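Side-chain contacts in aminotransferase, class III (Thermomicrobium roseum, PDB 6IO1), which probably transfers amino groups between amines and carbonyl compounds as a thermostable, (S)-enantioselective omega-transaminase that uses pyridoxal 5'-phosphate as its cofactor: residues Gly42-Val45 with Lys51-Leu54; Met152-Ile157 with Pro168-Gly173; Ala161-Gly166 with Gly175-Gly180. All blocks are in the same frame, centred on the assembly; numbering follows the deposited sequence.

Along the chain the hairpin contact 42-45/51-54 closes before the other two begin, and it stands apart in space: its centre lies about 30 Å from that of interaction 2 and about 37 Å from that of interaction 3. It belongs to the sheet that contains strands 44-47, 52-55 and 413-418. Interactions 2 and 3 alternate along the chain and touch, their centres about 8 Å apart. Both lie in the connection between strands 146-150 and 181-184 of the other sheet, with helices 159-164 and 168-171 between. Interaction 2 reaches the cofactor pocket, while both it and interaction 3 also meet the second subunit, so pocket and dimer interface share this connection.

Interaction 1: residues Gly42-Val45 with Lys51-Leu54; sequences GVWV and KRYL
Val45 and Tyr53 are joined by a reciprocal pair of backbone hydrogen bonds: Val45 N gives to Tyr53 O at 2.9 Å, and Tyr53 N gives back to Val45 O at 2.8 Å. Both are nearly straight at the hydrogen. Next to this antiparallel hydrogen-bonded pair, Trp44 and Leu54 form a non-hydrogen-bonded pair.

The guanidinium of Arg52 also makes a cation-pi stack with Trp44. It lies flat on the indole, the two planes 17° apart, with Arg52 CZ 3.7 Å from the centroid of the six-membered ring of Trp44. Arg52 reaches this place because its CG is anti to the backbone N (chi1 -168°) and its chain then bends at chi3 (65°), which lays NE above CE3 and CZ3 and NH2 near CH2. A long, flat cation suits this exposed position, since it can shield an aromatic face while its own charge stays near solvent.

These are strands 44-47 and 52-55 of a beta hairpin, continued by strand 413-418 beyond the second strand. Its turn is tied by Asp47, which accepts from Lys51 N and is hydrogen-bonded to Tyr53 OH.

On the opposite face of the indole from Arg52 comes Leu54, whose CB is 3.8 Å from Trp44 CZ3 while CD1 reaches toward CH2. Val43 CG2 joins it over that face, offset from the ring centre and 4.0 Å from Leu54 CG, and helix 432-450 packs on this side through Val437. On the other face of the sheet, Val45 CG2 rests 3.8 Å from Tyr53 CB; the branched valine there also touches Leu37 and Ile414.

Interaction 2: residues Met152-Ile157 with Pro168-Gly173; sequences MAYHGI and PAYWEG. With PMP (4'-deoxy-4'-aminopyridoxal-5'-phosphate), chain C.
Tyr170 leans its ring across the loop residues Tyr154 and Ile157, and its atoms meet them in turn. CB already lies near Ile157 CG2. With CG anti to the carbonyl carbon (chi1 -67°), the ring is carried toward the loop, and CD1 comes 3.5 Å from Ile157 CG2. Farther out, Tyr154 CE1 sits over the centre of the Tyr170 ring, 3.5 Å from Tyr170 CZ, while Tyr170 CE2 is 3.7 Å from Tyr154 CD1. The two ring planes are inclined at 52°, neither parallel nor perpendicular, and at the tip Tyr170 OH passes 4.0 Å from Tyr154 CE1. A broad ring suits this position because one face can take Tyr154 CE1 over its centre while CD1 meets the methyl branch of Ile157. An alanine here would lose that face and is likely to leave Tyr154 CE1 and Ile157 CG2 with a gap beside them.

Tyr154, His155 and Gly156 belong to the PMP pocket, so Tyr170 stands behind the cofactor's first shell. Gly321 of the second subunit packs on both Tyr154 and Ile157. The loop 152-157 runs from strand 146-150 to helix 159-164, with the short, weakly bonded helix 168-171 against it.

Interaction 3: residues Ala161-Gly166 with Gly175-Gly180; sequences ALSATG and GPRPPG
Ser163 and Pro178 share the hydrogen bond of this contact: Ser163 OG donates to Pro178 O at 3.1 Å. The hydroxyl approaches in the plane of the carbonyl, on a lone pair, with a C=O...donor angle of 130°. Ser163 OG is placed for this by its first torsion, anti to the carbonyl carbon (chi1 -64°), on the last turn of helix 159-164. Serine fits because its short side chain carries a donor to a backbone carbonyl lying close to the helix.

Carbon contacts accompany the bond. The same Ser163 OG lies close to Pro178 CD, at 3.1 Å, to one side of the proline ring, and 3.4 Å from Arg177 CB. Beside it, Leu162 and Arg177 cross at about a right angle, with Leu162 CG 4.1 Å from Arg177 CD. Here arginine offers the aliphatic part of its chain; the bend at chi3 (-55°) turns its guanidinium elsewhere, to a cation-pi contact with Trp171.

Across the dimer interface, Pro178 packs on Pro178 of the second subunit and Leu162 on Lys130 of that subunit.

The single polar link therefore runs from a serine hydroxyl of the helix to a backbone carbonyl, and the rest of the contact is made by carbon: the irregular segment leading to strand 181-184 supplies the acceptor, and carbon that lies against the hydroxyl.

Interaction 1: residues Gly42-Val45 with Lys51-Leu54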
# COMPACT_ATOMS: atom_id res chain seq x y z
N GLY B 42 -8.68 19.83 15.66
CA GLY B 42 -8.96 20.76 14.58
C GLY B 42 -7.76 20.90 13.67
O GLY B 42 -7.23 19.92 13.13
N VAL B 43 -7.30 22.14 13.49
CA VAL B 43 -6.15 22.43 12.64
C VAL B 43 -4.86 22.52 13.45
O VAL B 43 -3.81 22.88 12.91
CB VAL B 43 -6.37 23.73 11.84
CG1 VAL B 43 -7.70 23.68 11.11
CG2 VAL B 43 -6.29 24.94 12.75
N TRP B 44 -4.91 22.18 14.74
CA TRP B 44 -3.80 22.36 15.65
C TRP B 44 -3.17 21.03 16.01
O TRP B 44 -3.87 20.02 16.15
CB TRP B 44 -4.25 23.07 16.93
CG TRP B 44 -4.92 24.38 16.67
CD1 TRP B 44 -6.26 24.65 16.73
CD2 TRP B 44 -4.28 25.60 16.30
NE1 TRP B 44 -6.49 25.97 16.43
CE2 TRP B 44 -5.29 26.58 16.15
CE3 TRP B 44 -2.95 25.97 16.07
CZ2 TRP B 44 -5.01 27.89 15.79
CZ3 TRP B 44 -2.68 27.28 15.71
CH2 TRP B 44 -3.70 28.22 15.58
N VAL B 45 -1.85 21.04 16.18
CA VAL B 45 -1.09 19.89 16.67
C VAL B 45 -0.10 20.40 17.71
O VAL B 45 0.22 21.59 17.77
CB VAL B 45 -0.34 19.14 15.54
CG1 VAL B 45 -1.33 18.45 14.62
CG2 VAL B 45 0.55 20.10 14.77
N LYS B 51 4.81 22.57 22.51
CA LYS B 51 4.65 23.67 21.58
C LYS B 51 3.51 23.39 20.59
O LYS B 51 3.34 22.25 20.14
CB LYS B 51 5.97 23.90 20.84
CG LYS B 51 5.89 24.94 19.77
CD LYS B 51 7.26 25.41 19.38
CE LYS B 51 7.15 26.47 18.32
NZ LYS B 51 8.47 27.10 18.04
N ARG B 52 2.74 24.42 20.27
CA ARG B 52 1.59 24.29 19.38
C ARG B 52 1.95 24.75 17.97
O ARG B 52 2.69 25.72 17.79
CB ARG B 52 0.39 25.08 19.90
CG ARG B 52 -0.91 24.77 19.19
CD ARG B 52 -2.00 25.77 19.52
NE ARG B 52 -1.68 27.11 19.04
CZ ARG B 52 -2.51 28.14 19.12
NH1 ARG B 52 -3.70 28.00 19.67
NH2 ARG B 52 -2.14 29.33 18.65
N TYR B 53 1.40 24.05 16.98
CA TYR B 53 1.60 24.34 15.57
C TYR B 53 0.26 24.28 14.86
O TYR B 53 -0.64 23.53 15.27
CB TYR B 53 2.56 23.35 14.90
CG TYR B 53 3.91 23.18 15.56
CD1 TYR B 53 4.06 22.38 16.68
CD2 TYR B 53 5.04 23.81 15.04
CE1 TYR B 53 5.29 22.21 17.28
CE2 TYR B 53 6.27 23.65 15.64
CZ TYR B 53 6.40 22.85 16.75
OH TYR B 53 7.63 22.69 17.34
N LEU B 54 0.13 25.06 13.80
CA LEU B 54 -1.00 24.95 12.89
C LEU B 54 -0.64 23.93 11.81
O LEU B 54 0.39 24.06 11.15
CB LEU B 54 -1.34 26.30 12.26
CG LEU B 54 -2.71 26.44 11.60
CD1 LEU B 54 -3.18 27.89 11.65
CD2 LEU B 54 -2.71 25.95 10.16

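Interaction 2: residues Met152-Ile157 with Pro168-Gly173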
# COMPACT_ATOMS: atom_id res chain seq x y z
N MET B 152 6.13 16.74 -13.94
CA MET B 152 5.70 17.32 -12.67
C MET B 152 4.52 16.55 -12.08
O MET B 152 3.99 16.96 -11.04
CB MET B 152 5.32 18.82 -12.77
CG MET B 152 6.41 19.69 -13.39
SD MET B 152 5.91 21.40 -13.65
CE MET B 152 6.00 22.05 -11.99
N ALA B 153 4.07 15.47 -12.71
CA ALA B 153 3.02 14.64 -12.14
C ALA B 153 3.59 13.78 -11.02
O ALA B 153 4.74 13.35 -11.07
CB ALA B 153 2.39 13.76 -13.21
N TYR B 154 2.77 13.53 -10.00
CA TYR B 154 3.14 12.65 -8.89
C TYR B 154 1.98 11.69 -8.63
O TYR B 154 0.90 12.12 -8.24
CB TYR B 154 3.49 13.43 -7.63
CG TYR B 154 3.99 12.54 -6.52
CD1 TYR B 154 5.32 12.13 -6.49
CD2 TYR B 154 3.14 12.07 -5.53
CE1 TYR B 154 5.79 11.31 -5.49
CE2 TYR B 154 3.60 11.25 -4.53
CZ TYR B 154 4.93 10.87 -4.51
OH TYR B 154 5.38 10.04 -3.50
N HIS B 155 2.22 10.40 -8.86
CA HIS B 155 1.19 9.38 -8.70
C HIS B 155 1.60 8.28 -7.73
O HIS B 155 0.91 7.26 -7.64
CB HIS B 155 0.84 8.77 -10.06
CG HIS B 155 0.41 9.78 -11.08
ND1 HIS B 155 -0.80 10.43 -11.02
CD2 HIS B 155 1.03 10.24 -12.19
CE1 HIS B 155 -0.91 11.25 -12.05
NE2 HIS B 155 0.19 11.16 -12.77
N GLY B 156 2.69 8.46 -7.00
CA GLY B 156 3.22 7.44 -6.11
C GLY B 156 4.63 7.03 -6.50
O GLY B 156 5.10 7.31 -7.60
N ILE B 157 5.29 6.35 -5.57
CA ILE B 157 6.68 5.97 -5.78
C ILE B 157 6.87 4.45 -5.79
O ILE B 157 7.98 3.97 -5.67
CB ILE B 157 7.59 6.64 -4.74
CG1 ILE B 157 6.93 6.67 -3.36
CG2 ILE B 157 7.94 8.05 -5.17
CD1 ILE B 157 6.91 5.34 -2.64
N PRO B 168 11.70 13.73 -11.79
CA PRO B 168 12.85 12.81 -11.88
C PRO B 168 13.58 12.58 -10.57
O PRO B 168 14.29 11.58 -10.45
CB PRO B 168 13.76 13.49 -12.91
CG PRO B 168 12.85 14.37 -13.70
CD PRO B 168 11.85 14.88 -12.70
N ALA B 169 13.44 13.48 -9.58
CA ALA B 169 14.15 13.29 -8.32
C ALA B 169 13.73 12.00 -7.62
O ALA B 169 14.53 11.41 -6.89
CB ALA B 169 13.91 14.49 -7.40
N TYR B 170 12.49 11.56 -7.83
CA TYR B 170 12.04 10.30 -7.23
C TYR B 170 12.67 9.10 -7.92
O TYR B 170 12.82 8.04 -7.29
CB TYR B 170 10.52 10.23 -7.27
CG TYR B 170 9.87 11.25 -6.37
CD1 TYR B 170 9.77 11.03 -5.00
CD2 TYR B 170 9.37 12.44 -6.88
CE1 TYR B 170 9.18 11.96 -4.17
CE2 TYR B 170 8.79 13.38 -6.05
CZ TYR B 170 8.69 13.14 -4.70
OH TYR B 170 8.11 14.07 -3.87
N TRP B 171 13.03 9.22 -9.20
CA TRP B 171 13.61 8.10 -9.92
C TRP B 171 15.05 7.83 -9.51
O TRP B 171 15.49 6.67 -9.51
CB TRP B 171 13.57 8.35 -11.43
CG TRP B 171 12.21 8.53 -12.02
CD1 TRP B 171 11.01 8.21 -11.45
CD2 TRP B 171 11.91 9.07 -13.31
NE1 TRP B 171 9.98 8.52 -12.30
CE2 TRP B 171 10.51 9.05 -13.45
CE3 TRP B 171 12.69 9.58 -14.35
CZ2 TRP B 171 9.87 9.52 -14.60
CZ3 TRP B 171 12.05 10.04 -15.49
CH2 TRP B 171 10.66 10.00 -15.61
N GLU B 172 15.79 8.88 -9.16
CA GLU B 172 17.25 8.80 -9.04
C GLU B 172 17.70 7.74 -8.04
O GLU B 172 17.26 7.73 -6.89
CB GLU B 172 17.81 10.16 -8.64
CG GLU B 172 19.32 10.24 -8.65
CD GLU B 172 19.83 11.63 -8.30
OE1 GLU B 172 19.12 12.36 -7.57
OE2 GLU B 172 20.93 11.99 -8.76
N GLY B 173 18.58 6.85 -8.49
CA GLY B 173 19.24 5.88 -7.64
C GLY B 173 18.47 4.62 -7.33
O GLY B 173 19.01 3.74 -6.65
N1 PMP C . -1.29 10.10 -5.95
C2 PMP C . -1.16 11.39 -5.63
C2A PMP C . -1.91 12.41 -6.43
C3 PMP C . -0.34 11.78 -4.57
O3 PMP C . -0.22 13.10 -4.27
C4 PMP C . 0.35 10.81 -3.83
C4A PMP C . 1.24 11.21 -2.68
N4A PMP C . 0.80 12.45 -2.03
C5 PMP C . 0.20 9.46 -4.18
C6 PMP C . -0.63 9.17 -5.25
C5A PMP C . 0.92 8.38 -3.43
O4P PMP C . 0.11 7.92 -2.30
P PMP C . 0.69 6.85 -1.24
O1P PMP C . -0.44 6.61 -0.25
O2P PMP C . 1.04 5.61 -2.04
O3P PMP C . 1.90 7.51 -0.61

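Interaction 3: residues Ala161-Gly166 with Gly175-Gly180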
# COMPACT_ATOMS: atom_id res chain seq x y z
N ALA B 161 3.18 3.29 -10.66
CA ALA B 161 3.00 4.67 -10.22
C ALA B 161 4.31 5.44 -10.26
O ALA B 161 4.36 6.59 -10.70
CB ALA B 161 2.39 4.71 -8.82
N LEU B 162 5.41 4.79 -9.84
CA LEU B 162 6.71 5.43 -9.89
C LEU B 162 7.05 5.86 -11.31
O LEU B 162 7.59 6.96 -11.53
CB LEU B 162 7.79 4.49 -9.34
CG LEU B 162 9.25 4.94 -9.41
CD1 LEU B 162 9.48 6.31 -8.77
CD2 LEU B 162 10.16 3.90 -8.78
N SER B 163 6.74 5.02 -12.30
CA SER B 163 6.94 5.42 -13.69
C SER B 163 5.98 6.53 -14.09
O SER B 163 6.36 7.45 -14.83
CB SER B 163 6.77 4.21 -14.61
OG SER B 163 7.77 3.24 -14.37
N ALA B 164 4.73 6.46 -13.62
CA ALA B 164 3.75 7.49 -13.95
C ALA B 164 4.18 8.86 -13.43
O ALA B 164 3.94 9.88 -14.08
CB ALA B 164 2.37 7.11 -13.40
N THR B 165 4.79 8.89 -12.25
CA THR B 165 5.28 10.14 -11.68
C THR B 165 6.28 10.81 -12.61
O THR B 165 7.16 10.16 -13.18
CB THR B 165 5.92 9.88 -10.32
OG1 THR B 165 4.90 9.56 -9.36
CG2 THR B 165 6.70 11.08 -9.83
N GLY B 166 6.14 12.13 -12.77
CA GLY B 166 6.98 12.89 -13.68
C GLY B 166 8.06 13.74 -13.05
O GLY B 166 8.65 14.58 -13.75
N GLY B 175 17.20 2.41 -9.59
CA GLY B 175 17.33 1.38 -10.59
C GLY B 175 16.32 1.49 -11.72
O GLY B 175 15.71 2.54 -11.94
N PRO B 176 16.13 0.40 -12.46
CA PRO B 176 15.22 0.43 -13.60
C PRO B 176 13.76 0.52 -13.17
O PRO B 176 13.38 0.07 -12.08
CB PRO B 176 15.50 -0.89 -14.32
CG PRO B 176 16.04 -1.79 -13.27
CD PRO B 176 16.76 -0.92 -12.27
N ARG B 177 12.93 1.06 -14.06
CA ARG B 177 11.48 1.24 -13.79
C ARG B 177 10.67 0.48 -14.84
O ARG B 177 11.23 0.16 -15.91
CB ARG B 177 11.11 2.73 -13.79
CG ARG B 177 11.90 3.57 -12.80
CD ARG B 177 11.50 5.03 -12.87
NE ARG B 177 11.63 5.58 -14.21
CZ ARG B 177 12.75 6.11 -14.71
NH1 ARG B 177 12.76 6.58 -15.94
NH2 ARG B 177 13.84 6.16 -13.96
N PRO B 178 9.39 0.13 -14.58
CA PRO B 178 8.58 -0.62 -15.55
C PRO B 178 8.43 0.16 -16.86
O PRO B 178 8.17 1.35 -16.82
CB PRO B 178 7.21 -0.74 -14.86
CG PRO B 178 7.51 -0.57 -13.39
CD PRO B 178 8.66 0.42 -13.35
N PRO B 179 8.60 -0.50 -18.03
CA PRO B 179 8.49 0.17 -19.33
C PRO B 179 7.04 0.41 -19.78
O PRO B 179 6.15 -0.28 -19.31
CB PRO B 179 9.16 -0.83 -20.28
CG PRO B 179 8.87 -2.18 -19.65
CD PRO B 179 8.91 -1.92 -18.16
N GLY B 180 6.85 1.40 -20.66
CA GLY B 180 5.54 1.71 -21.20
C GLY B 180 4.95 3.04 -20.78
O GLY B 180 3.75 3.25 -20.97